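Local coordinates for phosphotriesterase family protein (Listeria monocytogenes serotype 4b str. H7858, PDB 3PNZ) that probably hydrolyses phosphorylated sugar lactones, as a zinc-dependent lactonase of the amidohydrolase superfamily built on a TIM-barrel fold, at residues Ala30-Arg35 against Ser98-Gly103; Gly103-Glu108 against Glu117-Trp122; Ala250-Ile255 against Pro297-Glu302. One frame throughout, in Å; residues are numbered along the deposited sequence.

Interaction 1: Ala30-Arg35 against Ser98-Gly103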
loop_
_atom_site.group_PDB
_atom_site.type_symbol
_atom_site.label_atom_id
_atom_site.label_comp_id
_atom_site.label_asym_id
_atom_site.label_seq_id
_atom_site.Cartn_x
_atom_site.Cartn_y
_atom_site.Cartn_z
ATOM N N ALA A 30 1.146 15.703 -6.859
ATOM C CA ALA A 30 1.543 16.848 -7.675
ATOM C C ALA A 30 1.236 16.612 -9.146
ATOM O O ALA A 30 0.652 17.461 -9.816
ATOM C CB ALA A 30 3.021 17.145 -7.491
ATOM N N TYR A 31 1.639 15.449 -9.641
ATOM C CA TYR A 31 1.446 15.111 -11.044
ATOM C C TYR A 31 -0.008 15.303 -11.482
ATOM O O TYR A 31 -0.274 15.844 -12.559
ATOM C CB TYR A 31 1.912 13.679 -11.308
ATOM C CG TYR A 31 1.673 13.226 -12.722
ATOM C CD1 TYR A 31 2.653 13.370 -13.692
ATOM C CD2 TYR A 31 0.454 12.674 -13.094
ATOM C CE1 TYR A 31 2.433 12.960 -14.993
ATOM C CE2 TYR A 31 0.227 12.267 -14.386
ATOM C CZ TYR A 31 1.216 12.411 -15.333
ATOM O OH TYR A 31 0.990 11.998 -16.627
ATOM N N TRP A 32 -0.948 14.875 -10.643
ATOM C CA TRP A 32 -2.365 14.980 -10.984
ATOM C C TRP A 32 -2.927 16.384 -10.752
ATOM O O TRP A 32 -3.719 16.884 -11.556
ATOM C CB TRP A 32 -3.182 13.927 -10.230
ATOM C CG TRP A 32 -2.891 12.531 -10.696
ATOM C CD1 TRP A 32 -2.449 11.479 -9.938
ATOM C CD2 TRP A 32 -3.019 12.034 -12.032
ATOM N NE1 TRP A 32 -2.295 10.361 -10.725
ATOM C CE2 TRP A 32 -2.640 10.675 -12.014
ATOM C CE3 TRP A 32 -3.420 12.608 -13.245
ATOM C CZ2 TRP A 32 -2.652 9.882 -13.157
ATOM C CZ3 TRP A 32 -3.428 11.815 -14.385
ATOM C CH2 TRP A 32 -3.044 10.469 -14.331
ATOM N N GLN A 33 -2.509 17.013 -9.656
ATOM C CA GLN A 33 -2.907 18.383 -9.356
ATOM C C GLN A 33 -2.528 19.319 -10.506
ATOM O O GLN A 33 -3.307 20.184 -10.908
ATOM C CB GLN A 33 -2.228 18.852 -8.067
ATOM C CG GLN A 33 -2.697 20.210 -7.571
ATOM C CD GLN A 33 -1.860 20.722 -6.418
ATOM O OE1 GLN A 33 -0.637 20.556 -6.400
ATOM N NE2 GLN A 33 -2.511 21.352 -5.448
ATOM N N GLU A 34 -1.325 19.138 -11.034
ATOM C CA GLU A 34 -0.842 19.976 -12.123
ATOM C C GLU A 34 -1.645 19.759 -13.401
ATOM O O GLU A 34 -1.648 20.615 -14.284
ATOM C CB GLU A 34 0.649 19.731 -12.366
ATOM C CG GLU A 34 1.528 20.240 -11.221
ATOM C CD GLU A 34 2.958 19.739 -11.294
ATOM O OE1 GLU A 34 3.454 19.503 -12.414
ATOM O OE2 GLU A 34 3.588 19.584 -10.223
ATOM N N ARG A 35 -2.332 18.621 -13.495
ATOM C CA ARG A 35 -3.112 18.293 -14.688
ATOM C C ARG A 35 -4.609 18.450 -14.466
ATOM O O ARG A 35 -5.419 18.001 -15.280
ATOM C CB ARG A 35 -2.796 16.878 -15.167
ATOM C CG ARG A 35 -1.468 16.800 -15.888
ATOM C CD ARG A 35 -0.961 15.384 -16.032
ATOM N NE ARG A 35 0.331 15.390 -16.708
ATOM C CZ ARG A 35 1.450 15.846 -16.157
ATOM N NH1 ARG A 35 1.434 16.330 -14.918
ATOM N NH2 ARG A 35 2.583 15.819 -16.842
ATOM N N SER A 98 7.069 5.902 -11.366
ATOM C CA SER A 98 7.911 6.910 -12.019
ATOM C C SER A 98 7.192 7.965 -12.855
ATOM O O SER A 98 7.726 9.058 -13.038
ATOM C CB SER A 98 9.014 6.263 -12.861
ATOM O OG SER A 98 8.473 5.631 -14.011
ATOM N N PHE A 99 5.998 7.671 -13.363
ATOM C CA PHE A 99 5.297 8.687 -14.148
ATOM C C PHE A 99 4.923 9.899 -13.292
ATOM O O PHE A 99 4.834 11.018 -13.795
ATOM C CB PHE A 99 4.106 8.114 -14.955
ATOM C CG PHE A 99 2.818 7.953 -14.172
ATOM C CD1 PHE A 99 2.059 9.056 -13.801
ATOM C CD2 PHE A 99 2.334 6.687 -13.866
ATOM C CE1 PHE A 99 0.862 8.904 -13.104
ATOM C CE2 PHE A 99 1.135 6.527 -13.168
ATOM C CZ PHE A 99 0.402 7.637 -12.789
ATOM N N LEU A 100 4.751 9.681 -11.991
ATOM C CA LEU A 100 4.462 10.772 -11.060
ATOM C C LEU A 100 5.632 11.734 -10.901
ATOM O O LEU A 100 5.462 12.849 -10.404
ATOM C CB LEU A 100 4.130 10.212 -9.675
ATOM C CG LEU A 100 2.879 9.353 -9.556
ATOM C CD1 LEU A 100 2.858 8.699 -8.177
ATOM C CD2 LEU A 100 1.646 10.213 -9.797
ATOM N N TRP A 101 6.820 11.300 -11.293
ATOM C CA TRP A 101 8.033 12.047 -10.960
ATOM C C TRP A 101 8.191 13.340 -11.756
ATOM O O TRP A 101 9.102 14.129 -11.496
ATOM C CB TRP A 101 9.271 11.157 -11.092
ATOM C CG TRP A 101 9.213 9.994 -10.150
ATOM C CD1 TRP A 101 8.325 9.820 -9.122
ATOM C CD2 TRP A 101 10.068 8.849 -10.140
ATOM N NE1 TRP A 101 8.574 8.631 -8.479
ATOM C CE2 TRP A 101 9.636 8.014 -9.086
ATOM C CE3 TRP A 101 11.149 8.439 -10.925
ATOM C CZ2 TRP A 101 10.253 6.799 -8.797
ATOM C CZ3 TRP A 101 11.766 7.229 -10.632
ATOM C CH2 TRP A 101 11.314 6.426 -9.576
ATOM N N ASP A 102 7.299 13.558 -12.716
ATOM C CA ASP A 102 7.287 14.811 -13.461
ATOM C C ASP A 102 6.780 15.935 -12.560
ATOM O O ASP A 102 7.049 17.111 -12.808
ATOM C CB ASP A 102 6.403 14.689 -14.702
ATOM C CG ASP A 102 6.353 15.973 -15.514
ATOM O OD1 ASP A 102 7.378 16.328 -16.140
ATOM O OD2 ASP A 102 5.284 16.624 -15.533
ATOM N N GLY A 103 6.047 15.559 -11.513
ATOM C CA GLY A 103 5.474 16.515 -10.585
ATOM C C GLY A 103 6.506 17.385 -9.892
ATOM O O GLY A 103 7.642 16.966 -9.660
HETATM O O HOH W 1 3.594 13.812 -8.399
HETATM O O HOH W 2 3.679 17.111 -13.475
HETATM O O HOH W 3 6.132 19.700 -13.131
#
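An aromatic cluster of Y31, W32 and F99 joins the short helix 30-33, in the loop after barrel strand 19-23, to the 3-10 turn 98-102 in the loop after strand 88-92. With CG anti to its backbone N, Y31 lays its ring across the turn. F99, in the crowded chi1 position (82°), brings its edge onto one face of that ring in a T-shaped pair, planes at 70° and F99 CE1 3.7 Å from Y31 CE2. The same CE1 meets W32 CZ2 at 3.6 Å, so one F99 corner serves both aromatic rings. Beside them L100 CD2 packs on Y31 CB at 3.8 Å. The other face of Y31 carries the R35 guanidinium, which is held from two ends: NH1 donates to Y31 O, on a lone pair in the carbonyl plane, and NH2 forms a salt bridge to D102 OD2 (3.1 Å), nearly straight at 173° but arriving from above the carboxylate plane. A water at 2.7 Å from D102 OD2 also reaches R35 NH1 and E34 OE1, while E34 OE2 accepts from K104 N. Y31 N and L100 O are bridged by a further water. The Y31 ring is thus sandwiched between an aromatic edge and a cation, and shared water together with R35 probably eases the like charges of E34 and D102, whose OE1 and OD2 lie 4.6 Å apart.

Interaction 2: Gly103-Glu108 against Glu117-Trp122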
loop_
_atom_site.group_PDB
_atom_site.type_symbol
_atom_site.label_atom_id
_atom_site.label_comp_id
_atom_site.label_asym_id
_atom_site.label_seq_id
_atom_site.Cartn_x
_atom_site.Cartn_y
_atom_site.Cartn_z
ATOM N N GLY A 103 6.047 15.559 -11.513
ATOM C CA GLY A 103 5.474 16.515 -10.585
ATOM C C GLY A 103 6.506 17.385 -9.892
ATOM O O GLY A 103 7.642 16.966 -9.660
ATOM N N LYS A 104 6.102 18.607 -9.565
ATOM C CA LYS A 104 6.980 19.537 -8.863
ATOM C C LYS A 104 7.135 19.210 -7.378
ATOM O O LYS A 104 6.185 18.806 -6.705
ATOM C CB LYS A 104 6.488 20.975 -9.040
ATOM C CG LYS A 104 6.717 21.523 -10.434
ATOM C CD LYS A 104 6.189 22.941 -10.561
ATOM C CE LYS A 104 6.482 23.512 -11.939
ATOM N NZ LYS A 104 5.975 24.907 -12.076
ATOM N N ILE A 105 8.349 19.390 -6.878
ATOM C CA ILE A 105 8.631 19.194 -5.467
ATOM C C ILE A 105 8.092 20.368 -4.664
ATOM O O ILE A 105 8.398 21.526 -4.961
ATOM C CB ILE A 105 10.138 19.036 -5.237
ATOM C CG1 ILE A 105 10.609 17.715 -5.850
ATOM C CG2 ILE A 105 10.472 19.113 -3.746
ATOM C CD1 ILE A 105 12.104 17.537 -5.847
ATOM N N LYS A 106 7.272 20.067 -3.663
ATOM C CA LYS A 106 6.669 21.112 -2.845
ATOM C C LYS A 106 7.724 21.770 -1.959
ATOM O O LYS A 106 8.770 21.177 -1.681
ATOM C CB LYS A 106 5.511 20.557 -2.012
ATOM C CG LYS A 106 5.887 19.414 -1.082
ATOM C CD LYS A 106 4.654 18.852 -0.395
ATOM C CE LYS A 106 5.001 17.752 0.598
ATOM N NZ LYS A 106 3.765 17.174 1.214
ATOM N N PRO A 107 7.457 23.009 -1.522
ATOM C CA PRO A 107 8.432 23.781 -0.743
ATOM C C PRO A 107 8.862 23.061 0.530
ATOM O O PRO A 107 10.030 23.143 0.908
ATOM C CB PRO A 107 7.661 25.055 -0.384
ATOM C CG PRO A 107 6.620 25.179 -1.443
ATOM C CD PRO A 107 6.221 23.771 -1.772
ATOM N N GLU A 108 7.930 22.366 1.173
ATOM C CA GLU A 108 8.206 21.692 2.437
ATOM C C GLU A 108 9.223 20.558 2.314
ATOM O O GLU A 108 9.847 20.168 3.300
ATOM C CB GLU A 108 6.913 21.152 3.054
ATOM C CG GLU A 108 5.919 22.221 3.491
ATOM C CD GLU A 108 5.013 22.691 2.365
ATOM O OE1 GLU A 108 5.211 22.253 1.210
ATOM O OE2 GLU A 108 4.099 23.499 2.637
ATOM N N GLU A 117 13.712 20.739 -8.689
ATOM C CA GLU A 117 12.449 21.185 -9.267
ATOM C C GLU A 117 11.400 20.076 -9.236
ATOM O O GLU A 117 10.276 20.287 -8.785
ATOM C CB GLU A 117 12.662 21.663 -10.705
ATOM C CG GLU A 117 11.440 22.318 -11.335
ATOM C CD GLU A 117 11.045 23.611 -10.637
ATOM O OE1 GLU A 117 11.926 24.242 -10.008
ATOM O OE2 GLU A 117 9.858 23.997 -10.717
ATOM N N THR A 118 11.788 18.897 -9.712
ATOM C CA THR A 118 10.875 17.761 -9.835
ATOM C C THR A 118 11.462 16.522 -9.160
ATOM O O THR A 118 12.650 16.477 -8.852
ATOM C CB THR A 118 10.649 17.405 -11.309
ATOM O OG1 THR A 118 11.888 16.982 -11.885
ATOM C CG2 THR A 118 10.117 18.613 -12.083
ATOM N N TYR A 119 10.630 15.508 -8.945
ATOM C CA TYR A 119 11.126 14.257 -8.389
ATOM C C TYR A 119 12.115 13.598 -9.334
ATOM O O TYR A 119 13.076 12.967 -8.894
ATOM C CB TYR A 119 9.981 13.285 -8.135
ATOM C CG TYR A 119 8.975 13.754 -7.125
ATOM C CD1 TYR A 119 9.179 13.548 -5.765
ATOM C CD2 TYR A 119 7.800 14.370 -7.530
ATOM C CE1 TYR A 119 8.250 13.967 -4.836
ATOM C CE2 TYR A 119 6.863 14.789 -6.612
ATOM C CZ TYR A 119 7.090 14.581 -5.267
ATOM O OH TYR A 119 6.152 14.992 -4.355
ATOM N N TYR A 120 11.871 13.718 -10.638
ATOM C CA TYR A 120 12.796 13.160 -11.611
ATOM C C TYR A 120 14.181 13.762 -11.406
ATOM O O TYR A 120 15.180 13.047 -11.402
ATOM C CB TYR A 120 12.345 13.441 -13.048
ATOM C CG TYR A 120 11.517 12.353 -13.708
ATOM C CD1 TYR A 120 10.256 12.636 -14.229
ATOM C CD2 TYR A 120 12.002 11.055 -13.832
ATOM C CE1 TYR A 120 9.496 11.650 -14.847
ATOM C CE2 TYR A 120 11.245 10.057 -14.443
ATOM C CZ TYR A 120 9.994 10.365 -14.951
ATOM O OH TYR A 120 9.238 9.391 -15.568
ATOM N N GLU A 121 14.243 15.082 -11.251
ATOM C CA GLU A 121 15.534 15.739 -11.103
ATOM C C GLU A 121 16.227 15.243 -9.837
ATOM O O GLU A 121 17.414 14.919 -9.850
ATOM C CB GLU A 121 15.392 17.260 -11.079
ATOM C CG GLU A 121 16.744 17.975 -11.091
ATOM C CD GLU A 121 16.634 19.489 -10.993
ATOM O OE1 GLU A 121 17.475 20.180 -11.608
ATOM O OE2 GLU A 121 15.716 19.988 -10.305
ATOM N N TRP A 122 15.467 15.180 -8.748
ATOM C CA TRP A 122 15.969 14.688 -7.472
ATOM C C TRP A 122 16.539 13.283 -7.602
ATOM O O TRP A 122 17.691 13.032 -7.256
ATOM C CB TRP A 122 14.851 14.718 -6.430
ATOM C CG TRP A 122 15.121 13.940 -5.169
ATOM C CD1 TRP A 122 16.284 13.909 -4.446
ATOM C CD2 TRP A 122 14.191 13.104 -4.469
ATOM N NE1 TRP A 122 16.134 13.093 -3.346
ATOM C CE2 TRP A 122 14.859 12.587 -3.339
ATOM C CE3 TRP A 122 12.863 12.728 -4.698
ATOM C CZ2 TRP A 122 14.240 11.723 -2.436
ATOM C CZ3 TRP A 122 12.249 11.869 -3.802
ATOM C CH2 TRP A 122 12.939 11.377 -2.682
HETATM O O HOH W 4 5.982 17.493 -3.968
#
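E117 O takes one strong hydrogen bond, from I105 N at 2.9 Å and 172°, with the donor above the carbonyl plane; a CA-H...O contact from K104 CA, 3.4 Å from the same oxygen, makes a second, softer approach. On the other side of K104, G103 O accepts a weak bond from Y119 N, at 3.4 Å, plus a CA-H...O contact from T118. Together these pair K104 with T118 in a single beta bridge, with no strand continuing from it. T118 is at the same time the N-cap of helix 119-124: its OG1, in the crowded chi1 position (64°), accepts from E121 N, and E121 OE2 in turn accepts from E117 N, which meets it nearly along the C-O axis. The bridge therefore fastens the extended chain after G103 to the very start of that helix, in the long loop region following barrel strand 88-92. I105 supplies the apolar part. Its CG1, anti to the carbonyl carbon, lies over one face of the Y119 ring, and its CD1 reaches T118 O at 3.2 Å and W122 CB at 4.0 Å. A water joins K104 O, K106 N and Y119 OH, 2.5 Å from the hydroxyl. Nearer solvent, the extended K104 chain runs alongside the bent E117 side chain, CE 3.6 Å from OE2, while NZ stays beyond salt-bridge range of that carboxylate.

Interaction 3: Ala250-Ile255 against Pro297-Glu302; sequences ARIAAI and PRFIDE
I252 carries most of this contact between helices 248-260 and 289-305, whose short segments cross at -55° with their axes 11.5 Å apart at closest approach. No hydrogen bond spans the two segments; the meeting is made by side-chain surfaces. I252 points directly at the opposing helix. Its CG1 is anti to the carbonyl carbon (chi1 -73°) and its chain then runs extended, so CD1 meets the polar pair R298-E302, while CG2, anti to the backbone N, lies between the E302 carboxylate and CD1 of the F299 ring. CD1 rests 3.4 Å from R298 NE and 3.5 Å from E302 OE1, so a methyl group packs against the joined ends of a salt bridge.

That pair is set up within its own helix, one turn apart. R298 leaves the backbone with CG anti to N and bends at chi2 (-144°), an off-rotamer value with which the guanidinium reaches E302, one turn further on; E302, also anti at chi1, is extended and comes tip to tip with I252. NE and NH1 of R298 grip side-on and both converge on E302 OE1, NH1 at 2.8 Å and NE at 3.0 Å. The NE approach runs nearly along the C-O axis, whereas NH1 comes from above the carboxylate plane. E302 OE2 turns instead to K306, so both carboxylate oxygens are engaged and the negative charge is probably well balanced beside the isoleucine.

F299, with CG anti to N, swings its ring past I252 to meet two branches: CD1 lies 4.0 Å from I252 CG2, and CE1 lies 4.2 Å from I255 CG2. Helix 310-325 packs against both helices, F317 on F299 and I255, and V314 on F299, while I255 reaches F237 of barrel strand 234-237.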
loop_
_atom_site.group_PDB
_atom_site.type_symbol
_atom_site.label_atom_id
_atom_site.label_comp_id
_atom_site.label_asym_id
_atom_site.label_seq_id
_atom_site.Cartn_x
_atom_site.Cartn_y
_atom_site.Cartn_z
ATOM N N ALA A 250 -14.306 -12.435 -10.605
ATOM C CA ALA A 250 -12.992 -12.768 -11.151
ATOM C C ALA A 250 -11.896 -12.607 -10.100
ATOM O O ALA A 250 -10.988 -13.442 -10.006
ATOM C CB ALA A 250 -12.682 -11.922 -12.382
ATOM N N ARG A 251 -11.974 -11.539 -9.313
ATOM C CA ARG A 251 -11.019 -11.370 -8.217
ATOM C C ARG A 251 -11.170 -12.510 -7.212
ATOM O O ARG A 251 -10.183 -13.117 -6.775
ATOM C CB ARG A 251 -11.180 -10.002 -7.541
ATOM C CG ARG A 251 -10.577 -8.837 -8.343
ATOM C CD ARG A 251 -10.800 -7.487 -7.663
ATOM N NE ARG A 251 -12.195 -7.069 -7.787
ATOM C CZ ARG A 251 -12.672 -6.377 -8.817
ATOM N NH1 ARG A 251 -11.863 -6.004 -9.807
ATOM N NH2 ARG A 251 -13.957 -6.053 -8.855
ATOM N N ILE A 252 -12.412 -12.827 -6.868
ATOM C CA ILE A 252 -12.665 -13.850 -5.864
ATOM C C ILE A 252 -12.182 -15.220 -6.354
ATOM O O ILE A 252 -11.584 -15.990 -5.592
ATOM C CB ILE A 252 -14.154 -13.861 -5.446
ATOM C CG1 ILE A 252 -14.445 -12.633 -4.576
ATOM C CG2 ILE A 252 -14.513 -15.158 -4.726
ATOM C CD1 ILE A 252 -15.916 -12.419 -4.257
ATOM N N ALA A 253 -12.408 -15.517 -7.630
ATOM C CA ALA A 253 -11.924 -16.772 -8.210
ATOM C C ALA A 253 -10.395 -16.893 -8.113
ATOM O O ALA A 253 -9.860 -17.973 -7.835
ATOM C CB ALA A 253 -12.385 -16.916 -9.658
ATOM N N ALA A 254 -9.697 -15.782 -8.342
ATOM C CA ALA A 254 -8.236 -15.772 -8.329
ATOM C C ALA A 254 -7.734 -16.000 -6.905
ATOM O O ALA A 254 -6.765 -16.723 -6.677
ATOM C CB ALA A 254 -7.703 -14.448 -8.888
ATOM N N ILE A 255 -8.396 -15.363 -5.947
ATOM C CA ILE A 255 -8.062 -15.565 -4.540
ATOM C C ILE A 255 -8.251 -17.031 -4.159
ATOM O O ILE A 255 -7.366 -17.642 -3.559
ATOM C CB ILE A 255 -8.911 -14.663 -3.634
ATOM C CG1 ILE A 255 -8.441 -13.213 -3.767
ATOM C CG2 ILE A 255 -8.825 -15.116 -2.169
ATOM C CD1 ILE A 255 -9.365 -12.212 -3.143
ATOM N N PRO A 297 -19.231 -10.227 3.610
ATOM C CA PRO A 297 -20.341 -11.186 3.639
ATOM C C PRO A 297 -20.492 -11.951 2.327
ATOM O O PRO A 297 -20.807 -13.137 2.338
ATOM C CB PRO A 297 -21.565 -10.302 3.901
ATOM C CG PRO A 297 -21.025 -9.094 4.577
ATOM C CD PRO A 297 -19.662 -8.866 3.975
ATOM N N ARG A 298 -20.261 -11.287 1.200
ATOM C CA ARG A 298 -20.366 -11.987 -0.078
ATOM C C ARG A 298 -19.260 -13.016 -0.229
ATOM O O ARG A 298 -19.509 -14.151 -0.645
ATOM C CB ARG A 298 -20.335 -11.019 -1.255
ATOM C CG ARG A 298 -20.424 -11.768 -2.579
ATOM C CD ARG A 298 -19.595 -11.126 -3.639
ATOM N NE ARG A 298 -19.230 -12.083 -4.680
ATOM C CZ ARG A 298 -19.342 -11.845 -5.979
ATOM N NH1 ARG A 298 -18.968 -12.769 -6.858
ATOM N NH2 ARG A 298 -19.837 -10.684 -6.391
ATOM N N PHE A 299 -18.030 -12.628 0.106
ATOM C CA PHE A 299 -16.920 -13.565 0.003
ATOM C C PHE A 299 -17.136 -14.794 0.878
ATOM O O PHE A 299 -16.909 -15.926 0.446
ATOM C CB PHE A 299 -15.580 -12.919 0.360
ATOM C CG PHE A 299 -14.446 -13.898 0.339
ATOM C CD1 PHE A 299 -13.822 -14.221 -0.856
ATOM C CD2 PHE A 299 -14.053 -14.553 1.497
ATOM C CE1 PHE A 299 -12.792 -15.154 -0.888
ATOM C CE2 PHE A 299 -13.030 -15.485 1.466
ATOM C CZ PHE A 299 -12.402 -15.784 0.275
ATOM N N ILE A 300 -17.559 -14.566 2.115
ATOM C CA ILE A 300 -17.823 -15.670 3.022
ATOM C C ILE A 300 -18.844 -16.622 2.411
ATOM O O ILE A 300 -18.624 -17.834 2.359
ATOM C CB ILE A 300 -18.295 -15.167 4.397
ATOM C CG1 ILE A 300 -17.155 -14.427 5.098
ATOM C CG2 ILE A 300 -18.779 -16.331 5.253
ATOM C CD1 ILE A 300 -17.562 -13.752 6.401
ATOM N N ASP A 301 -19.943 -16.061 1.915
ATOM C CA ASP A 301 -21.021 -16.864 1.349
ATOM C C ASP A 301 -20.547 -17.634 0.126
ATOM O O ASP A 301 -20.747 -18.843 0.028
ATOM C CB ASP A 301 -22.217 -15.983 0.989
ATOM C CG ASP A 301 -23.445 -16.795 0.627
ATOM O OD1 ASP A 301 -24.091 -16.485 -0.397
ATOM O OD2 ASP A 301 -23.754 -17.752 1.369
ATOM N N GLU A 302 -19.892 -16.935 -0.797
ATOM C CA GLU A 302 -19.432 -17.570 -2.023
ATOM C C GLU A 302 -18.359 -18.625 -1.738
ATOM O O GLU A 302 -18.404 -19.728 -2.290
ATOM C CB GLU A 302 -18.940 -16.525 -3.036
ATOM C CG GLU A 302 -18.598 -17.120 -4.387
ATOM C CD GLU A 302 -18.254 -16.082 -5.446
ATOM O OE1 GLU A 302 -18.304 -14.866 -5.161
ATOM O OE2 GLU A 302 -17.920 -16.498 -6.573
#

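Interactions 1 and 2 form one continuous assembly: they share G103, their centres are 10 Å apart, and besides the E34-K104 bond a second, W101 O to Y120 N (2.9 Å), stitches them together. The loop after strand 88-92 is thereby held by both 30-35 and the start of helix 119-124. Interaction 1 is near the active site, the L100 side chain being about 8 Å from a zinc ion and about 6 Å from a bound phosphate, probably from the crystallisation medium, that may mark a pocket. Interaction 3 touches neither of the other contacts: its nearest atoms are about 18 Å from interaction 1 and about 27 Å from interaction 2, on the opposite side of the chain's centre.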